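Local coordinates for 70 kDa protein (Xanthomonas sp., PDB 4B2N) that oxidatively cleaves rubber latex as a processive dioxygenase, a c-type cytochrome that carries two covalently bound heme c groups, at residues Ser375-Ala380 with Thr644-Asp649; Gly526-Ser531 with Ala654-Ile659. One frame throughout, in Å; residues are numbered along the deposited sequence.

Interaction 1 of 2, residues Ser375-Ala380 with Thr644-Asp649; sequences SGANGA and TQSLTD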
ATOM      1  N   SER A 375      22.682 -14.102  24.538  1.00 38.55           N
ATOM      2  CA  SER A 375      23.967 -14.821  24.512  1.00 40.69           C
ATOM      3  C   SER A 375      24.913 -14.252  23.471  1.00 40.92           C
ATOM      4  O   SER A 375      25.512 -15.016  22.719  1.00 40.14           O
ATOM      5  CB  SER A 375      23.806 -16.321  24.238  1.00 38.04           C
ATOM      6  OG  SER A 375      22.800 -16.946  25.028  1.00 41.20           O
ATOM      7  N   GLY A 376      25.029 -12.930  23.407  1.00 40.76           N
ATOM      8  CA  GLY A 376      25.857 -12.271  22.374  1.00 44.33           C
ATOM      9  C   GLY A 376      25.554 -12.417  20.873  1.00 41.56           C
ATOM     10  O   GLY A 376      26.335 -11.915  20.034  1.00 45.78           O
ATOM     11  N   ALA A 377      24.432 -13.052  20.519  1.00 39.06           N
ATOM     12  CA  ALA A 377      23.974 -13.142  19.109  1.00 37.16           C
ATOM     13  C   ALA A 377      23.755 -11.767  18.441  1.00 33.95           C
ATOM     14  O   ALA A 377      23.482 -10.754  19.130  1.00 33.76           O
ATOM     15  CB  ALA A 377      22.686 -13.943  19.043  1.00 36.91           C
ATOM     16  N   ASN A 378      23.887 -11.718  17.118  1.00 33.44           N
ATOM     17  CA  ASN A 378      23.561 -10.476  16.371  1.00 31.91           C
ATOM     18  C   ASN A 378      24.300  -9.234  16.876  1.00 31.74           C
ATOM     19  O   ASN A 378      23.757  -8.131  16.780  1.00 27.65           O
ATOM     20  CB  ASN A 378      22.066 -10.222  16.491  1.00 29.10           C
ATOM     21  CG  ASN A 378      21.270 -11.248  15.744  1.00 28.15           C
ATOM     22  OD1 ASN A 378      21.640 -11.618  14.626  1.00 27.98           O
ATOM     23  ND2 ASN A 378      20.199 -11.721  16.334  1.00 27.43           N
ATOM     24  N   GLY A 379      25.494  -9.448  17.456  1.00 32.48           N
ATOM     25  CA  GLY A 379      26.410  -8.394  17.971  1.00 31.96           C
ATOM     26  C   GLY A 379      26.593  -7.229  16.996  1.00 34.86           C
ATOM     27  O   GLY A 379      26.680  -6.064  17.414  1.00 38.56           O
ATOM     28  N   ALA A 380      26.592  -7.535  15.701  1.00 32.25           N
ATOM     29  CA  ALA A 380      26.794  -6.541  14.624  1.00 31.99           C
ATOM     30  C   ALA A 380      25.534  -5.729  14.221  1.00 30.73           C
ATOM     31  O   ALA A 380      25.620  -4.787  13.429  1.00 31.15           O
ATOM     32  CB  ALA A 380      27.276  -7.275  13.376  1.00 37.03           C
ATOM     33  N   THR A 644      16.757 -12.531  12.985  1.00 20.35           N
ATOM     34  CA  THR A 644      16.121 -13.838  13.144  1.00 21.30           C
ATOM     35  C   THR A 644      17.049 -15.083  12.968  1.00 22.59           C
ATOM     36  O   THR A 644      16.679 -16.210  13.304  1.00 22.77           O
ATOM     37  CB  THR A 644      14.947 -13.942  12.215  1.00 20.86           C
ATOM     38  OG1 THR A 644      15.401 -13.741  10.871  1.00 22.47           O
ATOM     39  CG2 THR A 644      13.955 -12.845  12.531  1.00 20.15           C
ATOM     40  N   GLN A 645      18.219 -14.870  12.408  1.00 22.07           N
ATOM     41  CA  GLN A 645      19.208 -15.973  12.222  1.00 25.95           C
ATOM     42  C   GLN A 645      19.631 -16.649  13.522  1.00 24.63           C
ATOM     43  O   GLN A 645      20.091 -17.770  13.475  1.00 25.75           O
ATOM     44  CB  GLN A 645      20.459 -15.439  11.557  1.00 25.97           C
ATOM     45  CG  GLN A 645      21.315 -14.645  12.519  1.00 31.12           C
ATOM     46  CD  GLN A 645      22.209 -13.658  11.807  1.00 36.73           C
ATOM     47  OE1 GLN A 645      22.453 -13.770  10.599  1.00 43.62           O
ATOM     48  NE2 GLN A 645      22.682 -12.648  12.543  1.00 41.68           N
ATOM     49  N   SER A 646      19.480 -15.947  14.640  1.00 25.49           N
ATOM     50  CA  SER A 646      19.880 -16.445  15.968  1.00 27.89           C
ATOM     51  C   SER A 646      18.856 -17.477  16.479  1.00 28.02           C
ATOM     52  O   SER A 646      19.146 -18.204  17.443  1.00 26.05           O
ATOM     53  CB  SER A 646      19.979 -15.269  16.956  1.00 27.64           C
ATOM     54  OG  SER A 646      18.675 -14.761  17.354  1.00 29.06           O
ATOM     55  N   LEU A 647      17.669 -17.543  15.850  1.00 26.50           N
ATOM     56  CA  LEU A 647      16.629 -18.506  16.239  1.00 26.00           C
ATOM     57  C   LEU A 647      17.059 -19.939  15.957  1.00 26.85           C
ATOM     58  O   LEU A 647      17.933 -20.177  15.135  1.00 25.18           O
ATOM     59  CB  LEU A 647      15.312 -18.253  15.487  1.00 25.12           C
ATOM     60  CG  LEU A 647      14.728 -16.923  15.873  1.00 24.99           C
ATOM     61  CD1 LEU A 647      13.695 -16.571  14.809  1.00 21.89           C
ATOM     62  CD2 LEU A 647      14.040 -17.056  17.233  1.00 24.56           C
ATOM     63  N   THR A 648      16.433 -20.886  16.651  1.00 29.19           N
ATOM     64  CA  THR A 648      16.601 -22.289  16.298  1.00 28.87           C
ATOM     65  C   THR A 648      15.486 -22.663  15.369  1.00 30.21           C
ATOM     66  O   THR A 648      14.435 -21.995  15.362  1.00 28.94           O
ATOM     67  CB  THR A 648      16.595 -23.250  17.515  1.00 29.38           C
ATOM     68  OG1 THR A 648      15.279 -23.277  18.143  1.00 26.70           O
ATOM     69  CG2 THR A 648      17.838 -22.958  18.525  1.00 26.67           C
ATOM     70  N   ASP A 649      15.698 -23.713  14.572  1.00 30.31           N
ATOM     71  CA  ASP A 649      14.615 -24.181  13.722  1.00 30.32           C
ATOM     72  C   ASP A 649      13.378 -24.551  14.556  1.00 30.56           C
ATOM     73  O   ASP A 649      12.245 -24.361  14.094  1.00 26.63           O
ATOM     74  CB  ASP A 649      15.047 -25.378  12.880  1.00 32.44           C
ATOM     75  CG  ASP A 649      15.855 -24.992  11.653  1.00 34.91           C
ATOM     76  OD1 ASP A 649      16.157 -23.808  11.361  1.00 38.09           O
ATOM     77  OD2 ASP A 649      16.251 -25.939  10.973  1.00 34.92           O
TER
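Gln645 and Asn378 meet through their amides, Gln645 NE2 donating to Asn378 OD1 at 2.5 Å. That separation is unusually short for an N-H...O bond and its exact value is doubtful. The N-H...O angle of 141° is bent, whereas the donor stands almost straight out from the carbonyl of Asn378. The two amide planes are only 21° apart, so the groups lie nearly in one plane, with Asn378 OD1 a little out of the plane of the Gln645 amide. Gln645 CG sits between its backbone N and carbonyl carbon (chi1 75°), and from there the extended chain carries NE2 across to the turn.

Next comes Ser646, whose CB does the touching: it lies 3.7 Å from Ala377 CB and 3.6 Å from Asn378 ND2. Ala377 and Asn378 are the two central residues of a type II beta turn running from Gly376 to Gly379, which offers a methyl group and an amide to the 3-10 turn ending at Ser646. Ser646 OG is hydrogen-bonded to Leu372 O, and Ser646 O accepts from Arg370 NH2. Asn378 ND2 gives a hydrogen bond to Phe643 O and a weak one to Leu372 O; with OD1 toward Gln645, this is consistent with a fixed amide orientation.

Leu647 closes the 3-10 turn, its N bonded to Thr644 O at 3.0 Å, and its side chain touches the second heme c, the one bound to Cys390 and ligated by His641. Thr648 then N-caps helix 649-660, its own N bonding to Glu651 OE1, consistent with a capping box.

Interaction 2 of 2, residues Gly526-Ser531 with Ala654-Ile659; sequences GVLKPS and ALIEYI. With HEC (heme c), chain D.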
ATOM      1  N   GLY A 526      11.284 -17.848   5.593  1.00 20.78           N
ATOM      2  CA  GLY A 526      12.382 -17.070   5.046  1.00 20.10           C
ATOM      3  C   GLY A 526      12.676 -15.796   5.821  1.00 19.34           C
ATOM      4  O   GLY A 526      13.825 -15.423   6.019  1.00 21.06           O
ATOM      5  N   VAL A 527      11.639 -15.120   6.267  1.00 20.20           N
ATOM      6  CA  VAL A 527      11.791 -13.998   7.174  1.00 19.64           C
ATOM      7  C   VAL A 527      12.541 -14.502   8.404  1.00 20.54           C
ATOM      8  O   VAL A 527      13.421 -13.810   8.913  1.00 20.01           O
ATOM      9  CB  VAL A 527      10.408 -13.449   7.542  1.00 21.12           C
ATOM     10  CG1 VAL A 527      10.528 -12.361   8.603  1.00 17.54           C
ATOM     11  CG2 VAL A 527       9.708 -12.932   6.266  1.00 18.61           C
ATOM     12  N   LEU A 528      12.162 -15.690   8.856  1.00 19.75           N
ATOM     13  CA  LEU A 528      12.693 -16.247  10.110  1.00 20.10           C
ATOM     14  C   LEU A 528      14.061 -16.880   9.949  1.00 22.38           C
ATOM     15  O   LEU A 528      14.787 -17.099  10.928  1.00 23.35           O
ATOM     16  CB  LEU A 528      11.674 -17.221  10.723  1.00 20.18           C
ATOM     17  CG  LEU A 528      10.439 -16.478  11.286  1.00 19.67           C
ATOM     18  CD1 LEU A 528       9.539 -17.481  11.952  1.00 21.28           C
ATOM     19  CD2 LEU A 528      10.759 -15.374  12.277  1.00 20.42           C
ATOM     20  N   LYS A 529      14.422 -17.194   8.709  1.00 22.15           N
ATOM     21  CA  LYS A 529      15.688 -17.850   8.436  1.00 23.44           C
ATOM     22  C   LYS A 529      16.337 -17.303   7.207  1.00 24.42           C
ATOM     23  O   LYS A 529      16.052 -17.806   6.087  1.00 24.54           O
ATOM     24  CB  LYS A 529      15.427 -19.319   8.304  1.00 23.38           C
ATOM     25  CG  LYS A 529      16.693 -20.106   8.309  1.00 26.50           C
ATOM     26  CD  LYS A 529      16.362 -21.334   9.103  1.00 27.56           C
ATOM     27  CE  LYS A 529      16.735 -22.538   8.356  1.00 32.29           C
ATOM     28  NZ  LYS A 529      18.091 -22.943   8.830  1.00 27.15           N
ATOM     29  N   PRO A 530      17.127 -16.208   7.368  1.00 25.61           N
ATOM     30  CA  PRO A 530      17.641 -15.460   6.212  1.00 25.00           C
ATOM     31  C   PRO A 530      18.302 -16.350   5.198  1.00 27.15           C
ATOM     32  O   PRO A 530      18.149 -16.126   4.017  1.00 24.19           O
ATOM     33  CB  PRO A 530      18.629 -14.500   6.835  1.00 24.54           C
ATOM     34  CG  PRO A 530      17.994 -14.184   8.133  1.00 24.52           C
ATOM     35  CD  PRO A 530      17.455 -15.506   8.621  1.00 24.44           C
ATOM     36  N   SER A 531      18.978 -17.403   5.667  1.00 27.51           N
ATOM     37  CA  SER A 531      19.747 -18.275   4.781  1.00 27.98           C
ATOM     38  C   SER A 531      18.891 -19.041   3.766  1.00 28.46           C
ATOM     39  O   SER A 531      19.387 -19.413   2.715  1.00 26.12           O
ATOM     40  CB  SER A 531      20.614 -19.207   5.613  1.00 30.43           C
ATOM     41  OG  SER A 531      19.760 -20.128   6.278  1.00 32.79           O
ATOM     42  N   ALA A 654       7.691 -22.984  15.952  1.00 22.99           N
ATOM     43  CA  ALA A 654       6.752 -22.563  17.011  1.00 22.76           C
ATOM     44  C   ALA A 654       6.224 -21.184  16.693  1.00 21.77           C
ATOM     45  O   ALA A 654       5.003 -20.917  16.833  1.00 22.53           O
ATOM     46  CB  ALA A 654       7.404 -22.565  18.394  1.00 22.06           C
ATOM     47  N   LEU A 655       7.130 -20.319  16.246  1.00 21.42           N
ATOM     48  CA  LEU A 655       6.743 -18.949  15.909  1.00 21.30           C
ATOM     49  C   LEU A 655       5.803 -18.974  14.716  1.00 20.83           C
ATOM     50  O   LEU A 655       4.827 -18.206  14.702  1.00 20.74           O
ATOM     51  CB  LEU A 655       7.974 -18.138  15.561  1.00 22.02           C
ATOM     52  CG  LEU A 655       8.810 -17.519  16.700  1.00 23.11           C
ATOM     53  CD1 LEU A 655      10.118 -17.066  16.058  1.00 21.55           C
ATOM     54  CD2 LEU A 655       8.084 -16.342  17.380  1.00 23.54           C
ATOM     55  N   ILE A 656       6.040 -19.854  13.741  1.00 21.12           N
ATOM     56  CA  ILE A 656       5.076 -19.952  12.618  1.00 21.10           C
ATOM     57  C   ILE A 656       3.694 -20.403  13.039  1.00 22.69           C
ATOM     58  O   ILE A 656       2.662 -19.841  12.611  1.00 20.83           O
ATOM     59  CB  ILE A 656       5.630 -20.807  11.462  1.00 22.16           C
ATOM     60  CG1 ILE A 656       6.664 -19.987  10.686  1.00 20.82           C
ATOM     61  CG2 ILE A 656       4.533 -21.267  10.514  1.00 21.72           C
ATOM     62  CD1 ILE A 656       7.685 -20.917  10.007  1.00 21.71           C
ATOM     63  N   GLU A 657       3.642 -21.430  13.881  1.00 22.58           N
ATOM     64  CA  GLU A 657       2.384 -21.874  14.406  1.00 21.88           C
ATOM     65  C   GLU A 657       1.681 -20.746  15.152  1.00 21.92           C
ATOM     66  O   GLU A 657       0.455 -20.582  15.050  1.00 19.65           O
ATOM     67  CB  GLU A 657       2.624 -23.036  15.371  1.00 23.49           C
ATOM     68  CG  GLU A 657       1.386 -23.891  15.410  1.00 25.07           C
ATOM     69  CD  GLU A 657       1.137 -24.665  14.128  1.00 24.56           C
ATOM     70  OE1 GLU A 657       1.988 -24.655  13.199  1.00 27.46           O
ATOM     71  OE2 GLU A 657       0.037 -25.240  14.017  1.00 24.82           O
ATOM     72  N   TYR A 658       2.438 -19.982  15.945  1.00 21.26           N
ATOM     73  CA  TYR A 658       1.826 -18.865  16.643  1.00 20.19           C
ATOM     74  C   TYR A 658       1.239 -17.816  15.655  1.00 20.15           C
ATOM     75  O   TYR A 658       0.119 -17.295  15.852  1.00 21.12           O
ATOM     76  CB  TYR A 658       2.851 -18.225  17.572  1.00 21.13           C
ATOM     77  CG  TYR A 658       2.306 -16.992  18.256  1.00 21.70           C
ATOM     78  CD1 TYR A 658       1.113 -17.059  18.989  1.00 20.69           C
ATOM     79  CD2 TYR A 658       2.980 -15.776  18.190  1.00 19.88           C
ATOM     80  CE1 TYR A 658       0.605 -15.945  19.613  1.00 18.86           C
ATOM     81  CE2 TYR A 658       2.474 -14.633  18.819  1.00 18.93           C
ATOM     82  CZ  TYR A 658       1.290 -14.755  19.535  1.00 18.00           C
ATOM     83  OH  TYR A 658       0.771 -13.712  20.191  1.00 18.93           O
ATOM     84  N   ILE A 659       1.943 -17.556  14.577  1.00 20.04           N
ATOM     85  CA  ILE A 659       1.476 -16.520  13.630  1.00 21.18           C
ATOM     86  C   ILE A 659       0.158 -16.948  12.944  1.00 20.89           C
ATOM     87  O   ILE A 659      -0.686 -16.093  12.536  1.00 21.64           O
ATOM     88  CB  ILE A 659       2.574 -16.123  12.631  1.00 21.30           C
ATOM     89  CG1 ILE A 659       3.691 -15.361  13.373  1.00 22.34           C
ATOM     90  CG2 ILE A 659       1.977 -15.260  11.470  1.00 20.11           C
ATOM     91  CD1 ILE A 659       5.029 -15.392  12.689  1.00 18.87           C
TER
HETATM   92 FE   HEC D 701       9.925  -8.356  11.989  1.00 18.49          FE
HETATM   93  CHA HEC D 701       8.968  -7.358   8.822  1.00 16.76           C
HETATM   94  CHB HEC D 701       7.902 -11.285  11.766  1.00 17.69           C
HETATM   95  CHC HEC D 701      11.234  -9.619  14.881  1.00 18.35           C
HETATM   96  CHD HEC D 701      10.962  -5.183  12.702  1.00 17.68           C
HETATM   97  NA  HEC D 701       8.612  -9.084  10.632  1.00 18.57           N
HETATM   98  C1A HEC D 701       8.457  -8.621   9.302  1.00 18.22           C
HETATM   99  C2A HEC D 701       7.592  -9.504   8.524  1.00 17.18           C
HETATM  100  C3A HEC D 701       7.272 -10.649   9.395  1.00 18.27           C
HETATM  101  C4A HEC D 701       7.970 -10.391  10.638  1.00 18.09           C
HETATM  102  CMA HEC D 701       6.380 -11.815   9.030  1.00 16.76           C
HETATM  103  CAA HEC D 701       7.016  -9.260   7.131  1.00 17.16           C
HETATM  104  CBA HEC D 701       5.774  -8.356   7.465  1.00 16.35           C
HETATM  105  CGA HEC D 701       5.164  -7.778   6.178  1.00 16.37           C
HETATM  106  O1A HEC D 701       5.800  -7.975   5.110  1.00 15.45           O
HETATM  107  O2A HEC D 701       4.040  -7.158   6.128  1.00 16.75           O
HETATM  108  NB  HEC D 701       9.601 -10.178  13.102  1.00 19.52           N
HETATM  109  C1B HEC D 701       8.790 -11.219  12.918  1.00 18.30           C
HETATM  110  C2B HEC D 701       8.855 -12.280  13.928  1.00 19.50           C
HETATM  111  C3B HEC D 701       9.886 -11.772  14.853  1.00 18.74           C
HETATM  112  C4B HEC D 701      10.258 -10.500  14.256  1.00 19.13           C
HETATM  113  CMB HEC D 701       8.038 -13.551  13.962  1.00 19.00           C
HETATM  114  CAB HEC D 701      10.456 -12.429  16.092  1.00 19.89           C
HETATM  115  CBB HEC D 701      11.201 -13.582  15.829  1.00 18.72           C
HETATM  116  NC  HEC D 701      10.770  -7.555  13.543  1.00 19.01           N
HETATM  117  C1C HEC D 701      11.422  -8.221  14.619  1.00 19.09           C
HETATM  118  C2C HEC D 701      12.249  -7.368  15.463  1.00 19.58           C
HETATM  119  C3C HEC D 701      12.158  -6.075  14.831  1.00 18.96           C
HETATM  120  C4C HEC D 701      11.325  -6.245  13.608  1.00 19.54           C
HETATM  121  CMC HEC D 701      13.025  -7.748  16.715  1.00 18.53           C
HETATM  122  CAC HEC D 701      12.861  -4.846  15.324  1.00 22.14           C
HETATM  123  CBC HEC D 701      14.178  -4.759  15.587  1.00 21.32           C
HETATM  124  ND  HEC D 701       9.886  -6.629  11.017  1.00 17.43           N
HETATM  125  C1D HEC D 701      10.394  -5.454  11.371  1.00 17.12           C
HETATM  126  C2D HEC D 701      10.329  -4.359  10.413  1.00 17.15           C
HETATM  127  C3D HEC D 701       9.753  -4.995   9.251  1.00 16.67           C
HETATM  128  C4D HEC D 701       9.550  -6.365   9.713  1.00 17.49           C
HETATM  129  CMD HEC D 701      10.778  -2.929  10.575  1.00 16.40           C
HETATM  130  CAD HEC D 701       9.437  -4.352   7.920  1.00 16.40           C
HETATM  131  CBD HEC D 701      10.641  -4.689   7.027  1.00 16.60           C
HETATM  132  CGD HEC D 701      10.485  -4.159   5.621  1.00 15.52           C
HETATM  133  O1D HEC D 701      11.347  -3.443   5.094  1.00 18.01           O
HETATM  134  O2D HEC D 701       9.444  -4.457   5.075  1.00 14.23           O
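The pocket of the second heme c, attached through a CXXCH motif (Cys390, Cys393, His394) and ligated axially by His394 and His641, is lined here by the end of helix 524-528, in the cytochrome c-like region, and by the C-terminal helix 649-660. The contact is purely apolar, with Leu528 as the shared side chain. Its CG stands anti to the carbonyl carbon (chi1 -71°), and the two methyl groups then take different partners. CD1 reaches the second helix, lying 4.0 Å from Leu655 CB and also 4.0 Å from Ile656 CG1. CD2 instead stands over one face of the heme at pyrrole ring B, 3.7 Å from heme CMB.

The side chains of Leu528 and Ile656 point in opposing directions and pass alongside one another, whereas Leu655 crosses Leu528 at a slant. All three are buried. Leu655 CD1 comes within 3.7 Å of heme CBB, close to Cys390, and Ile659 CD1 approaches CMB at the heme edge, near the plane of ring B. Leu528 O accepts a hydrogen bond from Arg652 NE. Val527, the preceding residue, touches His641 and covers the same face as Leu528, at ring A, its CG1 3.8 Å from heme C3A.

Overall arrangement
The segments alternate along the chain: 375-380, 526-531, 644-649, then 654-659. The centres of interactions 1 and 2 lie about 13 Å apart, on one side of the chain's centre. Segment 644-649 runs directly into helix 649-660, which supplies the second half of interaction 2. The two contacts also touch: Thr644 OG1 lies 2.8 Å from Val527 O, a probable hydrogen bond, and Asp649 OD1 forms a long, weak ion pair with Lys529 NZ. Interaction 1 is the outer, partly exposed one and interaction 2 the buried one beside the heme, so together they join distant parts of the sequence around the region that supplies His641, one of the two axial ligands.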